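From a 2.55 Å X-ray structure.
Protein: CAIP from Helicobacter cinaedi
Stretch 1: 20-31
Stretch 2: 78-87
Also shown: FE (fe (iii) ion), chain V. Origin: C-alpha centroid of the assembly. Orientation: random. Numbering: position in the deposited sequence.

Stretch 1, residues 20-31: VKVHNFHWNVKG
Stretch 2, residues 78-87: KIKEESKTSF

An extended, irregular segment is laid along one side of a helix and pinned at the helix's C-terminal end by a short parallel bridge, with one asparagine side chain bonding to the segment's backbone and one edge-to-face aromatic pair between the two stretches. Stretch 1 enters as helix, with phi/psi near -60/-40 through Trp-27; Asn-28 departs to -116/16, and Val-29 (-68/139) and Lys-30 (-125/166) are extended. Stretch 2 has no regular helix and is extended apart from Lys-78 (-96/-22), Ser-83 (-90/-25) and Thr-85 (-135/25). The register brings Lys-21 near Glu-82 (CA to CA 6.3 Å), Asn-28 near Ser-86 (CA to CA 4.8 Å) and Val-29 beside Phe-87 (CA to CA 4.7 Å), burying 577 Å² in all.

The parallel bridge is made by Phe-87, whose N donates to Asn-28 O at 2.9 Å and whose O accepts from Lys-30 N at 2.7 Å. Val-29 thus sits between the two bonds, its side chain on the same face as that of Phe-87. CA-H...O contacts accompany the two bonds: Ser-86 CA to Asn-28 O, 3.4 Å, and Val-29 CA to Phe-87 O, 3.3 Å.

Along the helix, Lys-21, Asn-24 and Asn-28 all point toward the segment, as the helical repeat allows. Asn-24 (chi1 t, chi2 13°) gives a nearly straight hydrogen bond from ND2 to Lys-84 O at 3.2 Å, so an amide meets a carbonyl that has no strand partner. Its OD1 accepts from Asn-28 ND2 at 2.6 Å, coupling the two amides, and lies 3.4 Å from Phe-87 CE1 at the ring edge. Asn-28 is m, with chi2 -43°.

Phe-87 (m, chi2 90°) loses the most surface to the other stretch. Phe-25 (m, chi2 -25°) starts sideways, but its ring end comes nearer and turns its edge to the Phe-87 face: Phe-25 CE1 lies 3.8 Å from Phe-87 CE2, with centroids 5.0 Å apart and planes at 86°.

Lysines work at both ends. Lys-21 (t, t, m, t), straight but for a bend at chi3, brings NZ to 3.0 Å from Lys-80 O and 3.8 Å from Ile-79 CG2; a water accepts from Lys-80 N at 3.2 Å and, weakly, from Lys-21 NZ at 3.0 Å. Lys-30 (m, m, t, p) curls so that NZ donates to Ser-86 OG at 3.1 Å. Within the segment, Glu-82 (t, p) folds back, its OE1 accepting from Lys-84 N at 3.1 Å.

His-26 points away, and its NE2 binds the iron at 2.4 Å.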

ATOM      1  N   VAL A  20     -24.496 -20.358  10.637  1.00 30.44           N
ATOM      2  CA  VAL A  20     -25.703 -19.597  10.940  1.00 34.49           C
ATOM      3  C   VAL A  20     -25.850 -19.388  12.443  1.00 31.95           C
ATOM      4  O   VAL A  20     -26.234 -18.303  12.888  1.00 28.36           O
ATOM      5  CB  VAL A  20     -26.944 -20.277  10.325  1.00 35.69           C
ATOM      6  CG1 VAL A  20     -28.208 -19.638  10.843  1.00 28.97           C
ATOM      7  CG2 VAL A  20     -26.918 -20.148   8.806  1.00 33.03           C
ATOM      8  N   LYS A  21     -25.540 -20.404  13.249  1.00 27.24           N
ATOM      9  CA  LYS A  21     -25.608 -20.224  14.696  1.00 30.20           C
ATOM     10  C   LYS A  21     -24.737 -19.054  15.160  1.00 32.89           C
ATOM     11  O   LYS A  21     -25.131 -18.285  16.050  1.00 32.27           O
ATOM     12  CB  LYS A  21     -25.173 -21.491  15.420  1.00 29.60           C
ATOM     13  CG  LYS A  21     -25.274 -21.340  16.912  1.00 31.01           C
ATOM     14  CD  LYS A  21     -24.702 -22.513  17.657  1.00 35.79           C
ATOM     15  CE  LYS A  21     -25.541 -23.752  17.592  1.00 37.30           C
ATOM     16  NZ  LYS A  21     -24.936 -24.836  18.465  1.00 35.75           N
ATOM     17  N   VAL A  22     -23.547 -18.907  14.578  1.00 28.77           N
ATOM     18  CA  VAL A  22     -22.658 -17.835  15.010  1.00 29.45           C
ATOM     19  C   VAL A  22     -23.178 -16.459  14.565  1.00 31.70           C
ATOM     20  O   VAL A  22     -22.988 -15.471  15.279  1.00 30.15           O
ATOM     21  CB  VAL A  22     -21.222 -18.134  14.523  1.00 29.40           C
ATOM     22  CG1 VAL A  22     -20.267 -16.973  14.823  1.00 26.82           C
ATOM     23  CG2 VAL A  22     -20.717 -19.414  15.156  1.00 27.17           C
ATOM     24  N   HIS A  23     -23.873 -16.363  13.420  1.00 26.85           N
ATOM     25  CA  HIS A  23     -24.538 -15.099  13.085  1.00 32.13           C
ATOM     26  C   HIS A  23     -25.543 -14.718  14.177  1.00 33.33           C
ATOM     27  O   HIS A  23     -25.668 -13.546  14.554  1.00 30.74           O
ATOM     28  CB  HIS A  23     -25.244 -15.217  11.730  1.00 28.87           C
ATOM     29  CG  HIS A  23     -24.362 -14.939  10.551  1.00 39.17           C
ATOM     30  ND1 HIS A  23     -23.578 -15.913   9.963  1.00 40.10           N
ATOM     31  CD2 HIS A  23     -24.186 -13.819   9.806  1.00 35.74           C
ATOM     32  CE1 HIS A  23     -22.933 -15.398   8.930  1.00 31.11           C
ATOM     33  NE2 HIS A  23     -23.287 -14.133   8.812  1.00 37.07           N
ATOM     34  N   ASN A  24     -26.240 -15.710  14.724  1.00 29.65           N
ATOM     35  CA  ASN A  24     -27.179 -15.469  15.808  1.00 29.83           C
ATOM     36  C   ASN A  24     -26.462 -14.945  17.058  1.00 33.13           C
ATOM     37  O   ASN A  24     -26.894 -13.952  17.656  1.00 32.56           O
ATOM     38  CB  ASN A  24     -27.949 -16.768  16.053  1.00 34.68           C
ATOM     39  CG  ASN A  24     -28.925 -16.687  17.187  1.00 30.66           C
ATOM     40  OD1 ASN A  24     -29.243 -15.617  17.683  1.00 30.20           O
ATOM     41  ND2 ASN A  24     -29.457 -17.843  17.572  1.00 35.22           N
ATOM     42  N   PHE A  25     -25.346 -15.569  17.455  1.00 31.45           N
ATOM     43  CA  PHE A  25     -24.540 -15.000  18.541  1.00 34.68           C
ATOM     44  C   PHE A  25     -24.083 -13.581  18.208  1.00 37.21           C
ATOM     45  O   PHE A  25     -24.083 -12.688  19.068  1.00 36.50           O
ATOM     46  CB  PHE A  25     -23.314 -15.875  18.817  1.00 33.08           C
ATOM     47  CG  PHE A  25     -23.643 -17.261  19.284  1.00 33.04           C
ATOM     48  CD1 PHE A  25     -24.841 -17.526  19.926  1.00 30.83           C
ATOM     49  CD2 PHE A  25     -22.748 -18.299  19.086  1.00 28.30           C
ATOM     50  CE1 PHE A  25     -25.143 -18.806  20.360  1.00 30.77           C
ATOM     51  CE2 PHE A  25     -23.034 -19.579  19.523  1.00 36.34           C
ATOM     52  CZ  PHE A  25     -24.239 -19.837  20.162  1.00 35.81           C
ATOM     53  N   HIS A  26     -23.682 -13.369  16.957  1.00 35.86           N
ATOM     54  CA  HIS A  26     -23.181 -12.080  16.504  1.00 32.11           C
ATOM     55  C   HIS A  26     -24.243 -10.990  16.623  1.00 34.88           C
ATOM     56  O   HIS A  26     -23.934  -9.852  16.987  1.00 36.89           O
ATOM     57  CB  HIS A  26     -22.694 -12.248  15.066  1.00 30.39           C
ATOM     58  CG  HIS A  26     -22.261 -10.985  14.404  1.00 39.20           C
ATOM     59  ND1 HIS A  26     -21.120 -10.297  14.766  1.00 37.66           N
ATOM     60  CD2 HIS A  26     -22.795 -10.309  13.358  1.00 39.80           C
ATOM     61  CE1 HIS A  26     -20.982  -9.243  13.983  1.00 36.58           C
ATOM     62  NE2 HIS A  26     -21.983  -9.227  13.122  1.00 40.71           N
ATOM     63  N   TRP A  27     -25.500 -11.318  16.317  1.00 34.08           N
ATOM     64  CA  TRP A  27     -26.581 -10.336  16.306  1.00 29.91           C
ATOM     65  C   TRP A  27     -27.172 -10.073  17.695  1.00 32.42           C
ATOM     66  O   TRP A  27     -27.640  -8.960  17.963  1.00 32.35           O
ATOM     67  CB  TRP A  27     -27.709 -10.806  15.391  1.00 29.28           C
ATOM     68  CG  TRP A  27     -27.357 -10.970  13.961  1.00 32.82           C
ATOM     69  CD1 TRP A  27     -26.493 -10.205  13.231  1.00 33.83           C
ATOM     70  CD2 TRP A  27     -27.895 -11.949  13.057  1.00 30.14           C
ATOM     71  NE1 TRP A  27     -26.445 -10.658  11.932  1.00 36.09           N
ATOM     72  CE2 TRP A  27     -27.296 -11.724  11.797  1.00 31.26           C
ATOM     73  CE3 TRP A  27     -28.811 -12.999  13.198  1.00 29.30           C
ATOM     74  CZ2 TRP A  27     -27.576 -12.514  10.682  1.00 32.57           C
ATOM     75  CZ3 TRP A  27     -29.094 -13.784  12.101  1.00 33.71           C
ATOM     76  CH2 TRP A  27     -28.477 -13.540  10.849  1.00 36.49           C
ATOM     77  N   ASN A  28     -27.214 -11.084  18.569  1.00 32.16           N
ATOM     78  CA  ASN A  28     -28.070 -11.054  19.752  1.00 30.50           C
ATOM     79  C   ASN A  28     -27.286 -11.062  21.061  1.00 37.36           C
ATOM     80  O   ASN A  28     -27.860 -11.385  22.115  1.00 37.00           O
ATOM     81  CB  ASN A  28     -29.048 -12.229  19.725  1.00 26.01           C
ATOM     82  CG  ASN A  28     -30.026 -12.144  18.560  1.00 27.84           C
ATOM     83  OD1 ASN A  28     -30.551 -11.078  18.261  1.00 31.27           O
ATOM     84  ND2 ASN A  28     -30.301 -13.276  17.921  1.00 32.90           N
ATOM     85  N   VAL A  29     -25.977 -10.775  21.013  1.00 32.84           N
ATOM     86  CA  VAL A  29     -25.209 -10.575  22.237  1.00 37.05           C
ATOM     87  C   VAL A  29     -25.656  -9.291  22.935  1.00 33.46           C
ATOM     88  O   VAL A  29     -25.931  -8.266  22.295  1.00 34.08           O
ATOM     89  CB  VAL A  29     -23.694 -10.590  21.938  1.00 40.00           C
ATOM     90  CG1 VAL A  29     -23.295  -9.493  20.949  1.00 35.71           C
ATOM     91  CG2 VAL A  29     -22.903 -10.430  23.217  1.00 31.63           C
ATOM     92  N   LYS A  30     -25.755  -9.351  24.254  1.00 31.13           N
ATOM     93  CA  LYS A  30     -26.117  -8.213  25.078  1.00 33.35           C
ATOM     94  C   LYS A  30     -25.024  -8.031  26.114  1.00 34.25           C
ATOM     95  O   LYS A  30     -24.186  -8.911  26.304  1.00 39.59           O
ATOM     96  CB  LYS A  30     -27.467  -8.440  25.762  1.00 36.22           C
ATOM     97  CG  LYS A  30     -28.598  -8.656  24.781  1.00 34.62           C
ATOM     98  CD  LYS A  30     -28.968  -7.412  24.016  1.00 36.73           C
ATOM     99  CE  LYS A  30     -29.953  -7.770  22.904  1.00 34.29           C
ATOM    100  NZ  LYS A  30     -30.963  -8.811  23.319  1.00 41.51           N
ATOM    101  N   GLY A  31     -25.018  -6.883  26.779  1.00 36.21           N
ATOM    102  CA  GLY A  31     -24.139  -6.672  27.910  1.00 34.47           C
ATOM    103  C   GLY A  31     -22.935  -5.816  27.566  1.00 40.05           C
ATOM    104  O   GLY A  31     -22.655  -5.509  26.406  1.00 43.72           O
ATOM    105  N   LYS A  78     -24.785 -32.729  12.907  1.00 37.94           N
ATOM    106  CA  LYS A  78     -24.962 -33.106  14.298  1.00 37.09           C
ATOM    107  C   LYS A  78     -24.976 -31.908  15.231  1.00 42.45           C
ATOM    108  O   LYS A  78     -25.519 -32.010  16.338  1.00 45.92           O
ATOM    109  CB  LYS A  78     -23.871 -34.086  14.730  1.00 35.42           C
ATOM    110  CG  LYS A  78     -23.937 -35.361  13.940  1.00 42.58           C
ATOM    111  CD  LYS A  78     -23.271 -36.506  14.655  1.00 42.27           C
ATOM    112  CE  LYS A  78     -23.497 -37.799  13.884  1.00 38.94           C
ATOM    113  NZ  LYS A  78     -23.208 -39.004  14.739  1.00 54.28           N
ATOM    114  N   ILE A  79     -24.400 -30.777  14.819  1.00 41.89           N
ATOM    115  CA  ILE A  79     -24.472 -29.576  15.636  1.00 40.12           C
ATOM    116  C   ILE A  79     -25.909 -29.080  15.655  1.00 39.16           C
ATOM    117  O   ILE A  79     -26.561 -28.995  14.607  1.00 38.06           O
ATOM    118  CB  ILE A  79     -23.494 -28.513  15.114  1.00 41.15           C
ATOM    119  CG1 ILE A  79     -22.089 -28.907  15.541  1.00 40.97           C
ATOM    120  CG2 ILE A  79     -23.824 -27.124  15.666  1.00 36.46           C
ATOM    121  CD1 ILE A  79     -21.072 -27.968  15.162  1.00 35.79           C
ATOM    122  N   LYS A  80     -26.416 -28.775  16.848  1.00 43.34           N
ATOM    123  CA  LYS A  80     -27.816 -28.393  17.002  1.00 42.69           C
ATOM    124  C   LYS A  80     -28.004 -26.927  16.657  1.00 38.76           C
ATOM    125  O   LYS A  80     -27.146 -26.096  16.955  1.00 34.97           O
ATOM    126  CB  LYS A  80     -28.294 -28.641  18.434  1.00 43.98           C
ATOM    127  CG  LYS A  80     -28.055 -30.055  18.956  1.00 46.35           C
ATOM    128  CD  LYS A  80     -29.123 -31.021  18.497  1.00 51.23           C
ATOM    129  CE  LYS A  80     -28.894 -32.421  19.090  1.00 72.39           C
ATOM    130  NZ  LYS A  80     -28.840 -32.410  20.590  1.00 74.63           N
ATOM    131  N   GLU A  81     -29.123 -26.613  16.012  1.00 32.28           N
ATOM    132  CA  GLU A  81     -29.490 -25.220  15.816  1.00 33.47           C
ATOM    133  C   GLU A  81     -29.980 -24.604  17.123  1.00 35.34           C
ATOM    134  O   GLU A  81     -30.384 -25.302  18.054  1.00 39.23           O
ATOM    135  CB  GLU A  81     -30.528 -25.081  14.701  1.00 37.11           C
ATOM    136  CG  GLU A  81     -29.900 -25.306  13.327  1.00 43.45           C
ATOM    137  CD  GLU A  81     -30.718 -24.753  12.165  1.00 44.87           C
ATOM    138  OE1 GLU A  81     -31.769 -25.351  11.830  1.00 42.28           O
ATOM    139  OE2 GLU A  81     -30.315 -23.682  11.623  1.00 44.37           O
ATOM    140  N   GLU A  82     -29.857 -23.283  17.214  1.00 30.21           N
ATOM    141  CA  GLU A  82     -30.197 -22.529  18.413  1.00 32.47           C
ATOM    142  C   GLU A  82     -31.368 -21.585  18.147  1.00 37.61           C
ATOM    143  O   GLU A  82     -31.262 -20.670  17.318  1.00 40.01           O
ATOM    144  CB  GLU A  82     -28.977 -21.761  18.928  1.00 34.85           C
ATOM    145  CG  GLU A  82     -29.245 -20.893  20.147  1.00 35.04           C
ATOM    146  CD  GLU A  82     -29.835 -21.662  21.313  1.00 41.34           C
ATOM    147  OE1 GLU A  82     -31.033 -21.993  21.260  1.00 41.67           O
ATOM    148  OE2 GLU A  82     -29.114 -21.925  22.297  1.00 47.37           O
ATOM    149  N   SER A  83     -32.472 -21.792  18.872  1.00 34.27           N
ATOM    150  CA  SER A  83     -33.673 -20.991  18.688  1.00 32.24           C
ATOM    151  C   SER A  83     -33.717 -19.740  19.559  1.00 31.76           C
ATOM    152  O   SER A  83     -34.385 -18.774  19.186  1.00 35.25           O
ATOM    153  CB  SER A  83     -34.910 -21.847  18.970  1.00 37.02           C
ATOM    154  OG  SER A  83     -35.322 -22.557  17.807  1.00 43.62           O
ATOM    155  N   LYS A  84     -33.031 -19.712  20.702  1.00 33.75           N
ATOM    156  CA  LYS A  84     -33.021 -18.509  21.530  1.00 32.97           C
ATOM    157  C   LYS A  84     -32.405 -17.330  20.774  1.00 37.80           C
ATOM    158  O   LYS A  84     -31.677 -17.492  19.790  1.00 36.85           O
ATOM    159  CB  LYS A  84     -32.260 -18.746  22.837  1.00 33.33           C
ATOM    160  CG  LYS A  84     -32.571 -20.085  23.502  1.00 42.33           C
ATOM    161  CD  LYS A  84     -31.639 -20.348  24.674  1.00 45.58           C
ATOM    162  CE  LYS A  84     -31.458 -19.064  25.491  1.00 52.49           C
ATOM    163  NZ  LYS A  84     -30.084 -18.910  26.095  1.00 55.91           N
ATOM    164  N   THR A  85     -32.704 -16.118  21.255  1.00 34.78           N
ATOM    165  CA  THR A  85     -32.464 -14.892  20.500  1.00 33.05           C
ATOM    166  C   THR A  85     -31.829 -13.807  21.353  1.00 31.83           C
ATOM    167  O   THR A  85     -32.016 -12.620  21.073  1.00 30.92           O
ATOM    168  CB  THR A  85     -33.761 -14.349  19.863  1.00 34.22           C
ATOM    169  OG1 THR A  85     -34.519 -13.610  20.836  1.00 42.66           O
ATOM    170  CG2 THR A  85     -34.610 -15.430  19.217  1.00 38.00           C
ATOM    171  N   SER A  86     -31.130 -14.181  22.415  1.00 32.50           N
ATOM    172  CA  SER A  86     -30.512 -13.192  23.281  1.00 30.85           C
ATOM    173  C   SER A  86     -29.444 -13.909  24.094  1.00 30.69           C
ATOM    174  O   SER A  86     -29.707 -14.990  24.624  1.00 32.00           O
ATOM    175  CB  SER A  86     -31.588 -12.538  24.171  1.00 31.05           C
ATOM    176  OG  SER A  86     -31.090 -11.441  24.905  1.00 42.24           O
ATOM    177  N   PHE A  87     -28.232 -13.360  24.142  1.00 31.09           N
ATOM    178  CA  PHE A  87     -27.143 -14.034  24.837  1.00 30.75           C
ATOM    179  C   PHE A  87     -26.265 -13.033  25.567  1.00 32.94           C
ATOM    180  O   PHE A  87     -26.023 -11.930  25.080  1.00 36.95           O
ATOM    181  CB  PHE A  87     -26.273 -14.851  23.868  1.00 33.66           C
ATOM    182  CG  PHE A  87     -27.064 -15.735  22.947  1.00 33.88           C
ATOM    183  CD1 PHE A  87     -27.488 -15.263  21.712  1.00 29.83           C
ATOM    184  CD2 PHE A  87     -27.400 -17.032  23.328  1.00 28.89           C
ATOM    185  CE1 PHE A  87     -28.229 -16.068  20.872  1.00 32.74           C
ATOM    186  CE2 PHE A  87     -28.131 -17.843  22.496  1.00 34.14           C
ATOM    187  CZ  PHE A  87     -28.545 -17.368  21.262  1.00 35.68           C
TER
HETATM  188 FE    FE V 201     -22.690  -7.767  11.339  1.00 66.80          FE
HETATM  189  O   HOH W   1     -24.575 -27.675  19.234  1.00 43.08           O
HETATM  190  O   HOH W   2     -21.544  -5.463  11.528  1.00 38.73           O